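Local coordinates for protein actibind (Aspergillus niger, PDB 3D3Z) that cleaves RNA as a ribonuclease of the T2 family, probably with little base specificity but a preference for adenylic acid, at residues A[200-204]-A[215-221]; A[191-196]-A[229-233]; A[90-95]-A[139-144]. One frame throughout, in Å; residues are numbered along the deposited sequence.

Contact 3 comes first along the chain: residues 90-95, at the end of helix 85-94, meet residues 139-144 of helix 134-147 and close a loop that contains helix 104-116. That loop is complete before the other two begin. Contact 2 opens at residues 191-196, the turn between strands 188-192 and 195-206, and closes at residues 229-233 in the C-terminal loop. Contact 1 is nested inside it, pairing residues 200-204 with 215-221. Contacts 1 and 2 share strand 195-206, contact 2 meeting its start and contact 1 its later half. Contacts 1 and 3 lie on opposite sides of the chain's centre, one at the sheet, the other among the helices.

Contact 1 of 3, residues A[200-204]-A[215-221]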
loop_
_atom_site.group_PDB
_atom_site.type_symbol
_atom_site.label_atom_id
_atom_site.label_comp_id
_atom_site.label_asym_id
_atom_site.label_seq_id
_atom_site.Cartn_x
_atom_site.Cartn_y
_atom_site.Cartn_z
ATOM N N TYR A 200 -4.060 -3.843 -5.717
ATOM C CA TYR A 200 -4.259 -2.444 -5.242
ATOM C C TYR A 200 -5.620 -2.307 -4.557
ATOM O O TYR A 200 -6.678 -2.391 -5.200
ATOM C CB TYR A 200 -4.212 -1.373 -6.324
ATOM C CG TYR A 200 -3.182 -1.415 -7.430
ATOM C CD1 TYR A 200 -1.974 -2.143 -7.340
ATOM C CD2 TYR A 200 -3.404 -0.679 -8.596
ATOM C CE1 TYR A 200 -1.064 -2.133 -8.381
ATOM C CE2 TYR A 200 -2.495 -0.669 -9.633
ATOM C CZ TYR A 200 -1.323 -1.379 -9.528
ATOM O OH TYR A 200 -0.424 -1.336 -10.584
ATOM N N TYR A 201 -5.588 -2.089 -3.246
ATOM C CA TYR A 201 -6.795 -1.787 -2.470
ATOM C C TYR A 201 -6.963 -0.279 -2.368
ATOM O O TYR A 201 -6.096 0.408 -1.832
ATOM C CB TYR A 201 -6.698 -2.414 -1.090
ATOM C CG TYR A 201 -6.621 -3.920 -0.993
ATOM C CD1 TYR A 201 -7.786 -4.692 -0.815
ATOM C CD2 TYR A 201 -5.403 -4.589 -0.974
ATOM C CE1 TYR A 201 -7.713 -6.061 -0.642
ATOM C CE2 TYR A 201 -5.347 -5.951 -0.824
ATOM C CZ TYR A 201 -6.507 -6.682 -0.699
ATOM O OH TYR A 201 -6.479 -8.036 -0.526
ATOM N N TYR A 202 -8.089 0.231 -2.888
ATOM C CA TYR A 202 -8.377 1.662 -2.947
ATOM C C TYR A 202 -9.164 2.112 -1.718
ATOM O O TYR A 202 -9.974 1.352 -1.142
ATOM C CB TYR A 202 -9.162 2.039 -4.209
ATOM C CG TYR A 202 -8.405 1.855 -5.519
ATOM C CD1 TYR A 202 -8.005 2.934 -6.269
ATOM C CD2 TYR A 202 -8.116 0.578 -6.014
ATOM C CE1 TYR A 202 -7.291 2.761 -7.482
ATOM C CE2 TYR A 202 -7.418 0.395 -7.238
ATOM C CZ TYR A 202 -7.036 1.486 -7.955
ATOM O OH TYR A 202 -6.352 1.302 -9.140
ATOM N N PHE A 203 -8.868 3.340 -1.304
ATOM C CA PHE A 203 -9.459 3.963 -0.111
ATOM C C PHE A 203 -9.669 5.444 -0.352
ATOM O O PHE A 203 -8.914 6.129 -1.071
ATOM C CB PHE A 203 -8.512 3.862 1.089
ATOM C CG PHE A 203 -8.357 2.502 1.629
ATOM C CD1 PHE A 203 -9.256 2.020 2.552
ATOM C CD2 PHE A 203 -7.291 1.704 1.225
ATOM C CE1 PHE A 203 -9.102 0.789 3.066
ATOM C CE2 PHE A 203 -7.151 0.468 1.730
ATOM C CZ PHE A 203 -8.043 0.014 2.654
ATOM N N ASN A 204 -10.700 5.968 0.279
ATOM C CA ASN A 204 -10.753 7.400 0.506
ATOM C C ASN A 204 -10.531 7.612 2.018
ATOM O O ASN A 204 -10.675 6.673 2.818
ATOM C CB ASN A 204 -12.068 8.021 0.025
ATOM C CG ASN A 204 -12.329 7.833 -1.506
ATOM O OD1 ASN A 204 -11.474 8.065 -2.362
ATOM N ND2 ASN A 204 -13.533 7.440 -1.815
ATOM N N VAL A 215 -11.419 4.605 4.391
ATOM C CA VAL A 215 -12.724 4.045 3.999
ATOM C C VAL A 215 -12.592 3.362 2.639
ATOM O O VAL A 215 -12.231 4.023 1.652
ATOM C CB VAL A 215 -13.781 5.177 3.940
ATOM C CG1 VAL A 215 -15.111 4.712 3.333
ATOM C CG2 VAL A 215 -13.998 5.747 5.346
ATOM N N ALA A 216 -12.886 2.063 2.617
ATOM C CA ALA A 216 -12.724 1.205 1.432
ATOM C C ALA A 216 -13.515 1.806 0.305
ATOM O O ALA A 216 -14.675 2.181 0.496
ATOM C CB ALA A 216 -13.140 -0.237 1.725
ATOM N N SER A 217 -12.857 2.004 -0.840
ATOM C CA SER A 217 -13.474 2.655 -1.990
ATOM C C SER A 217 -13.306 1.883 -3.300
ATOM O O SER A 217 -12.575 0.896 -3.397
ATOM C CB SER A 217 -12.969 4.077 -2.160
ATOM O OG SER A 217 -11.607 4.138 -2.501
ATOM N N GLU A 218 -14.022 2.338 -4.312
ATOM C CA GLU A 218 -14.036 1.625 -5.587
ATOM C C GLU A 218 -12.716 1.739 -6.369
ATOM O O GLU A 218 -12.128 2.830 -6.516
ATOM C CB GLU A 218 -15.207 2.118 -6.462
ATOM C CG GLU A 218 -15.635 1.089 -7.468
ATOM C CD GLU A 218 -16.956 1.430 -8.098
ATOM O OE1 GLU A 218 -17.989 1.298 -7.385
ATOM O OE2 GLU A 218 -16.953 1.814 -9.301
ATOM N N ARG A 219 -12.270 0.597 -6.892
ATOM C CA ARG A 219 -11.070 0.564 -7.719
ATOM C C ARG A 219 -11.220 1.424 -8.966
ATOM O O ARG A 219 -12.269 1.436 -9.615
ATOM C CB ARG A 219 -10.689 -0.883 -8.063
ATOM C CG ARG A 219 -11.658 -1.588 -9.035
ATOM C CD ARG A 219 -11.419 -3.050 -9.028
ATOM N NE ARG A 219 -12.350 -3.733 -9.921
ATOM C CZ ARG A 219 -12.366 -5.048 -10.105
ATOM N NH1 ARG A 219 -11.464 -5.811 -9.497
ATOM N NH2 ARG A 219 -13.267 -5.596 -10.930
ATOM N N LEU A 220 -10.188 2.184 -9.281
ATOM C CA LEU A 220 -10.166 3.025 -10.456
ATOM C C LEU A 220 -9.462 2.296 -11.651
ATOM O O LEU A 220 -9.301 2.878 -12.718
ATOM C CB LEU A 220 -9.466 4.363 -10.119
ATOM C CG LEU A 220 -9.886 5.116 -8.821
ATOM C CD1 LEU A 220 -8.965 6.306 -8.506
ATOM C CD2 LEU A 220 -11.339 5.574 -8.877
ATOM N N GLU A 221 -9.026 1.053 -11.428
ATOM C CA GLU A 221 -8.487 0.159 -12.472
ATOM C C GLU A 221 -8.959 -1.226 -12.025
ATOM O O GLU A 221 -8.956 -1.498 -10.829
ATOM C CB GLU A 221 -6.953 0.295 -12.533
ATOM C CG GLU A 221 -6.354 0.051 -13.914
ATOM C CD GLU A 221 -4.832 -0.264 -13.944
ATOM O OE1 GLU A 221 -4.050 0.235 -13.093
ATOM O OE2 GLU A 221 -4.425 -1.029 -14.861
HETATM O O HOH W 1 -10.707 -1.234 -4.188
#
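Two backbone hydrogen bonds close the Asn204-Val215 pair of an antiparallel beta hairpin, strands 195-206 and 213-216 of the central sheet: Asn204 N to Val215 O at 2.8 Å and Val215 N to Asn204 O at 2.7 Å. Phe203 and Ala216 form the next, non-hydrogen-bonded pair, their CA atoms 4.5 Å apart, and here Phe203 CA approaches Val215 O to 3.3 Å. One step on, Ser217 N donates to Tyr202 O at 3.0 Å. Water 1 then takes over, accepting from Tyr202 N at 3.3 Å and donating to Ser217 O at 2.9 Å, bridging the backbones where they begin to part. Beyond Ser217 the chain runs as a loop across Tyr202, the residue most covered by this contact. A tyrosine suits the place: its flat ring offers a broad surface to the passing backbone, with Leu220 CG 3.8 Å from Tyr202 CE1. The guanidinium of Arg219 turns away to salt bridges with Glu175 of helix 171-179 and with Asp222, just beyond the segment. Tyr202 also touches Leu31 of strand 29-35. Arg219 CA makes a CH-pi contact over the face of the Tyr202 ring, 3.7 Å from its centroid.

Contact 2 of 3, residues A[191-196]-A[229-233]; sequences CEDGAL and GIKYP
Leu196, Ile230 and Lys231 carry most of this contact, in which residues 229-233 run parallel to residues 194-196 of a beta hairpin. A type I' turn from Glu192 to Ala195 joins strands 188-192 and 195-206; Asp193 and Gly194 take positive phi, which glycine adopts easily. Glu192 N to Ala195 O (2.7 Å) and Ala195 N to Glu192 O (2.8 Å) close it. The register is Gly194-Ile230, Ala195-Lys231 and Leu196-Tyr232, with a single bridge at Ala195-Lys231 (CA-CA 4.5 Å): Lys231 N donates to Gly194 O at 2.9 Å, and Leu196 N to Lys231 O at 2.8 Å. Leu196 (t, p) lays CD2 4.0 Å from the Tyr232 ring centroid, over the face, while its CB meets Ile230 CG2 at 4.0 Å. Lys231, on the exposed side, reaches Asp193 O through water 2, 2.5 Å from Lys231 NZ. The small Ala195 lets Pro233 CG sit 3.6 Å from Ala195 CB. Cys191, disulfide-bonded to Cys225, borders Ile230; Leu196 and Ile230 pack on Ile174 of helix 171-179, and Tyr232 on helix 152-158.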
loop_
_atom_site.group_PDB
_atom_site.type_symbol
_atom_site.label_atom_id
_atom_site.label_comp_id
_atom_site.label_asym_id
_atom_site.label_seq_id
_atom_site.Cartn_x
_atom_site.Cartn_y
_atom_site.Cartn_z
ATOM N N CYS A 191 -1.949 -9.504 -12.838
ATOM C CA CYS A 191 -1.335 -10.792 -13.193
ATOM C C CYS A 191 -0.096 -10.562 -14.008
ATOM O O CYS A 191 0.038 -9.546 -14.689
ATOM C CB CYS A 191 -2.307 -11.663 -14.017
ATOM S SG CYS A 191 -3.600 -12.394 -13.079
ATOM N N GLU A 192 0.840 -11.494 -13.899
ATOM C CA GLU A 192 2.036 -11.467 -14.700
ATOM C C GLU A 192 2.234 -12.858 -15.262
ATOM O O GLU A 192 2.284 -13.821 -14.504
ATOM C CB GLU A 192 3.258 -11.132 -13.848
ATOM C CG GLU A 192 4.511 -10.809 -14.658
ATOM C CD GLU A 192 4.394 -9.511 -15.419
ATOM O OE1 GLU A 192 3.620 -8.659 -14.951
ATOM O OE2 GLU A 192 5.051 -9.321 -16.475
ATOM N N ASP A 193 2.360 -12.966 -16.576
ATOM C CA ASP A 193 2.602 -14.273 -17.200
ATOM C C ASP A 193 1.463 -15.216 -16.770
ATOM O O ASP A 193 1.727 -16.356 -16.376
ATOM C CB ASP A 193 3.970 -14.874 -16.750
ATOM C CG ASP A 193 5.190 -14.050 -17.229
ATOM O OD1 ASP A 193 5.310 -13.916 -18.450
ATOM O OD2 ASP A 193 6.031 -13.549 -16.425
ATOM N N GLY A 194 0.219 -14.736 -16.784
ATOM C CA GLY A 194 -0.899 -15.532 -16.251
ATOM C C GLY A 194 -0.887 -15.931 -14.788
ATOM O O GLY A 194 -1.708 -16.752 -14.362
ATOM N N ALA A 195 0.006 -15.346 -13.981
ATOM C CA ALA A 195 0.065 -15.644 -12.541
ATOM C C ALA A 195 -0.324 -14.398 -11.716
ATOM O O ALA A 195 0.023 -13.259 -12.036
ATOM C CB ALA A 195 1.455 -16.134 -12.133
ATOM N N LEU A 196 -1.062 -14.661 -10.657
ATOM C CA LEU A 196 -1.457 -13.690 -9.660
ATOM C C LEU A 196 -0.153 -13.099 -9.036
ATOM O O LEU A 196 0.773 -13.830 -8.626
ATOM C CB LEU A 196 -2.422 -14.389 -8.659
ATOM C CG LEU A 196 -3.338 -13.641 -7.720
ATOM C CD1 LEU A 196 -4.269 -12.681 -8.433
ATOM C CD2 LEU A 196 -4.074 -14.676 -6.842
ATOM N N GLY A 229 -8.092 -19.372 -15.752
ATOM C CA GLY A 229 -6.836 -20.054 -15.959
ATOM C C GLY A 229 -5.736 -19.460 -15.087
ATOM O O GLY A 229 -4.566 -19.781 -15.293
ATOM N N ILE A 230 -6.116 -18.606 -14.114
ATOM C CA ILE A 230 -5.113 -17.824 -13.314
ATOM C C ILE A 230 -4.320 -18.731 -12.392
ATOM O O ILE A 230 -4.872 -19.519 -11.603
ATOM C CB ILE A 230 -5.747 -16.661 -12.505
ATOM C CG1 ILE A 230 -6.306 -15.592 -13.450
ATOM C CG2 ILE A 230 -4.696 -15.966 -11.588
ATOM C CD1 ILE A 230 -7.400 -14.651 -12.783
ATOM N N LYS A 231 -3.005 -18.632 -12.500
ATOM C CA LYS A 231 -2.151 -19.399 -11.634
ATOM C C LYS A 231 -1.841 -18.606 -10.366
ATOM O O LYS A 231 -1.706 -17.395 -10.406
ATOM C CB LYS A 231 -0.835 -19.747 -12.314
ATOM C CG LYS A 231 -1.013 -20.393 -13.675
ATOM C CD LYS A 231 0.307 -20.813 -14.275
ATOM C CE LYS A 231 1.092 -19.632 -14.837
ATOM N NZ LYS A 231 2.584 -19.929 -14.678
ATOM N N TYR A 232 -1.755 -19.331 -9.263
ATOM C CA TYR A 232 -1.342 -18.804 -7.964
ATOM C C TYR A 232 -0.094 -19.583 -7.546
ATOM O O TYR A 232 -0.185 -20.599 -6.856
ATOM C CB TYR A 232 -2.483 -18.966 -6.981
ATOM C CG TYR A 232 -2.436 -18.200 -5.666
ATOM C CD1 TYR A 232 -1.414 -17.291 -5.345
ATOM C CD2 TYR A 232 -3.479 -18.356 -4.750
ATOM C CE1 TYR A 232 -1.443 -16.595 -4.128
ATOM C CE2 TYR A 232 -3.515 -17.664 -3.555
ATOM C CZ TYR A 232 -2.489 -16.786 -3.248
ATOM O OH TYR A 232 -2.546 -16.125 -2.034
ATOM N N PRO A 233 1.071 -19.192 -8.073
ATOM C CA PRO A 233 2.255 -20.042 -7.864
ATOM C C PRO A 233 2.714 -20.122 -6.406
ATOM O O PRO A 233 2.688 -19.093 -5.705
ATOM C CB PRO A 233 3.311 -19.418 -8.778
ATOM C CG PRO A 233 2.571 -18.513 -9.704
ATOM C CD PRO A 233 1.373 -18.052 -8.969
HETATM O O HOH W 2 3.824 -17.764 -14.429
#

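Contact 3 of 3, residues A[90-95]-A[139-144]; sequences YMKEYW and FFQQVV. With EDO (1,2-ethanediol), chain F.
Trp95 pushes the six-membered ring of its indole against Phe140: Trp95 CZ3 lies 3.3 Å from Phe140 CD1, with ring centroids 5.1 Å apart and planes inclined at 47°. Trp95 is the first residue to leave helical angles after helix 85-94, and its t rotamer (chi1 -159°) carries the ring to residues 139-144 of helix 134-147. Trp95 CZ3 meets Val143 CG1 at 3.6 Å, and Trp95 CH2 meets Phe139 CE2 at 4.2 Å. The axes of segments 90-94 and 139-144 cross at 47° and approach to 11.7 Å at their closest, a gap bridged mainly by the large side chains of Trp95, Met91, Tyr90 and Phe140. Met91 (m, t, p) makes a Met-aromatic contact, its SD 4.8 Å from the Phe140 ring centroid and its CE 3.5 Å from Phe140 CD1. Tyr90, in t, sets CE2 3.5 Å from Val144 CG1. An ethanediol O2 donates to Glu93 O at 2.8 Å. The Trp95 side chain is about 4 Å from that of Glu111, a predicted active-site residue, and meets Phe107 and Trp108 edge-to-face. Val143 and Val144 touch strand 49-56, so the contact belongs to the helix-on-sheet core beside the predicted active site of the RNase T2 fold.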
loop_
_atom_site.group_PDB
_atom_site.type_symbol
_atom_site.label_atom_id
_atom_site.label_comp_id
_atom_site.label_asym_id
_atom_site.label_seq_id
_atom_site.Cartn_x
_atom_site.Cartn_y
_atom_site.Cartn_z
ATOM N N TYR A 90 10.200 -5.360 10.764
ATOM C CA TYR A 90 8.996 -5.715 10.065
ATOM C C TYR A 90 9.095 -5.383 8.537
ATOM O O TYR A 90 8.660 -6.184 7.695
ATOM C CB TYR A 90 7.769 -5.058 10.707
ATOM C CG TYR A 90 6.442 -5.460 10.085
ATOM C CD1 TYR A 90 5.625 -6.405 10.691
ATOM C CD2 TYR A 90 5.967 -4.834 8.921
ATOM C CE1 TYR A 90 4.414 -6.785 10.117
ATOM C CE2 TYR A 90 4.760 -5.227 8.315
ATOM C CZ TYR A 90 3.996 -6.192 8.940
ATOM O OH TYR A 90 2.801 -6.570 8.411
ATOM N N MET A 91 9.632 -4.222 8.170
ATOM C CA MET A 91 9.800 -3.922 6.775
ATOM C C MET A 91 10.729 -4.865 6.012
ATOM O O MET A 91 10.494 -5.188 4.803
ATOM C CB MET A 91 10.235 -2.477 6.586
ATOM C CG MET A 91 9.165 -1.459 6.992
ATOM S SD MET A 91 9.821 0.210 7.070
ATOM C CE MET A 91 10.746 0.381 5.510
ATOM N N LYS A 92 11.809 -5.287 6.667
ATOM C CA LYS A 92 12.664 -6.301 6.095
ATOM C C LYS A 92 11.931 -7.610 5.764
ATOM O O LYS A 92 12.206 -8.242 4.741
ATOM C CB LYS A 92 13.815 -6.586 7.048
ATOM C CG LYS A 92 14.830 -5.471 7.083
ATOM C CD LYS A 92 15.882 -5.742 8.158
ATOM C CE LYS A 92 16.915 -4.614 8.342
ATOM N NZ LYS A 92 17.582 -4.557 9.709
ATOM N N GLU A 93 10.969 -7.977 6.607
ATOM C CA GLU A 93 10.188 -9.197 6.456
ATOM C C GLU A 93 9.021 -9.065 5.439
ATOM O O GLU A 93 8.885 -9.899 4.542
ATOM C CB GLU A 93 9.668 -9.648 7.834
ATOM C CG GLU A 93 8.709 -10.811 7.772
ATOM C CD GLU A 93 9.292 -12.092 7.150
ATOM O OE1 GLU A 93 10.494 -12.189 6.955
ATOM O OE2 GLU A 93 8.512 -12.960 6.815
ATOM N N TYR A 94 8.274 -7.968 5.561
ATOM C CA TYR A 94 7.001 -7.776 4.878
ATOM C C TYR A 94 7.011 -6.702 3.797
ATOM O O TYR A 94 6.075 -6.646 3.047
ATOM C CB TYR A 94 5.844 -7.563 5.873
ATOM C CG TYR A 94 5.463 -8.768 6.724
ATOM C CD1 TYR A 94 4.628 -9.757 6.238
ATOM C CD2 TYR A 94 5.862 -8.862 8.053
ATOM C CE1 TYR A 94 4.274 -10.837 7.032
ATOM C CE2 TYR A 94 5.544 -9.957 8.826
ATOM C CZ TYR A 94 4.740 -10.934 8.315
ATOM O OH TYR A 94 4.405 -12.034 9.076
ATOM N N TRP A 95 8.088 -5.923 3.696
ATOM C CA TRP A 95 8.276 -4.962 2.619
ATOM C C TRP A 95 9.632 -5.219 1.905
ATOM O O TRP A 95 10.376 -4.301 1.520
ATOM C CB TRP A 95 8.180 -3.573 3.184
ATOM C CG TRP A 95 7.872 -2.525 2.207
ATOM C CD1 TRP A 95 8.083 -2.545 0.858
ATOM C CD2 TRP A 95 7.309 -1.243 2.504
ATOM N NE1 TRP A 95 7.670 -1.379 0.286
ATOM C CE2 TRP A 95 7.208 -0.548 1.273
ATOM C CE3 TRP A 95 6.896 -0.604 3.706
ATOM C CZ2 TRP A 95 6.655 0.751 1.190
ATOM C CZ3 TRP A 95 6.329 0.690 3.618
ATOM C CH2 TRP A 95 6.283 1.359 2.381
ATOM N N PHE A 139 5.037 7.761 7.715
ATOM C CA PHE A 139 4.559 7.211 6.444
ATOM C C PHE A 139 4.793 5.687 6.415
ATOM O O PHE A 139 3.835 4.908 6.297
ATOM C CB PHE A 139 5.191 7.936 5.255
ATOM C CG PHE A 139 5.080 7.146 3.932
ATOM C CD1 PHE A 139 3.960 7.272 3.116
ATOM C CD2 PHE A 139 6.058 6.269 3.557
ATOM C CE1 PHE A 139 3.861 6.552 1.943
ATOM C CE2 PHE A 139 5.985 5.560 2.353
ATOM C CZ PHE A 139 4.866 5.719 1.558
ATOM N N PHE A 140 6.008 5.249 6.679
ATOM C CA PHE A 140 6.340 3.824 6.700
ATOM C C PHE A 140 5.522 3.084 7.712
ATOM O O PHE A 140 4.885 2.102 7.359
ATOM C CB PHE A 140 7.822 3.627 6.879
ATOM C CG PHE A 140 8.569 3.913 5.618
ATOM C CD1 PHE A 140 8.576 2.971 4.586
ATOM C CD2 PHE A 140 9.186 5.124 5.390
ATOM C CE1 PHE A 140 9.167 3.210 3.389
ATOM C CE2 PHE A 140 9.798 5.369 4.183
ATOM C CZ PHE A 140 9.798 4.390 3.173
ATOM N N GLN A 141 5.400 3.652 8.912
ATOM C CA GLN A 141 4.456 3.127 9.922
ATOM C C GLN A 141 2.996 3.018 9.434
ATOM O O GLN A 141 2.376 1.988 9.633
ATOM C CB GLN A 141 4.530 3.910 11.261
ATOM C CG GLN A 141 3.776 3.170 12.390
ATOM C CD GLN A 141 4.350 1.815 12.740
ATOM O OE1 GLN A 141 5.477 1.720 13.221
ATOM N NE2 GLN A 141 3.535 0.772 12.634
ATOM N N GLN A 142 2.485 4.049 8.785
ATOM C CA GLN A 142 1.086 4.096 8.295
ATOM C C GLN A 142 0.853 2.988 7.235
ATOM O O GLN A 142 -0.118 2.278 7.281
ATOM C CB GLN A 142 0.825 5.472 7.690
ATOM C CG GLN A 142 -0.604 5.721 7.224
ATOM C CD GLN A 142 -1.644 5.558 8.290
ATOM O OE1 GLN A 142 -1.482 6.052 9.400
ATOM N NE2 GLN A 142 -2.719 4.878 7.963
ATOM N N VAL A 143 1.777 2.866 6.275
ATOM C CA VAL A 143 1.673 1.804 5.221
ATOM C C VAL A 143 1.539 0.439 5.886
ATOM O O VAL A 143 0.618 -0.380 5.610
ATOM C CB VAL A 143 2.880 1.834 4.242
ATOM C CG1 VAL A 143 2.712 0.698 3.188
ATOM C CG2 VAL A 143 2.987 3.193 3.611
ATOM N N VAL A 144 2.417 0.203 6.840
ATOM C CA VAL A 144 2.433 -1.047 7.607
ATOM C C VAL A 144 1.127 -1.251 8.356
ATOM O O VAL A 144 0.524 -2.345 8.312
ATOM C CB VAL A 144 3.659 -1.133 8.584
ATOM C CG1 VAL A 144 3.444 -2.242 9.686
ATOM C CG2 VAL A 144 4.978 -1.435 7.794
HETATM C C1 EDO F . 13.140 -12.578 3.033
HETATM O O1 EDO F . 12.623 -12.841 1.714
HETATM C C2 EDO F . 12.446 -11.333 3.586
HETATM O O2 EDO F . 11.017 -11.386 3.420
#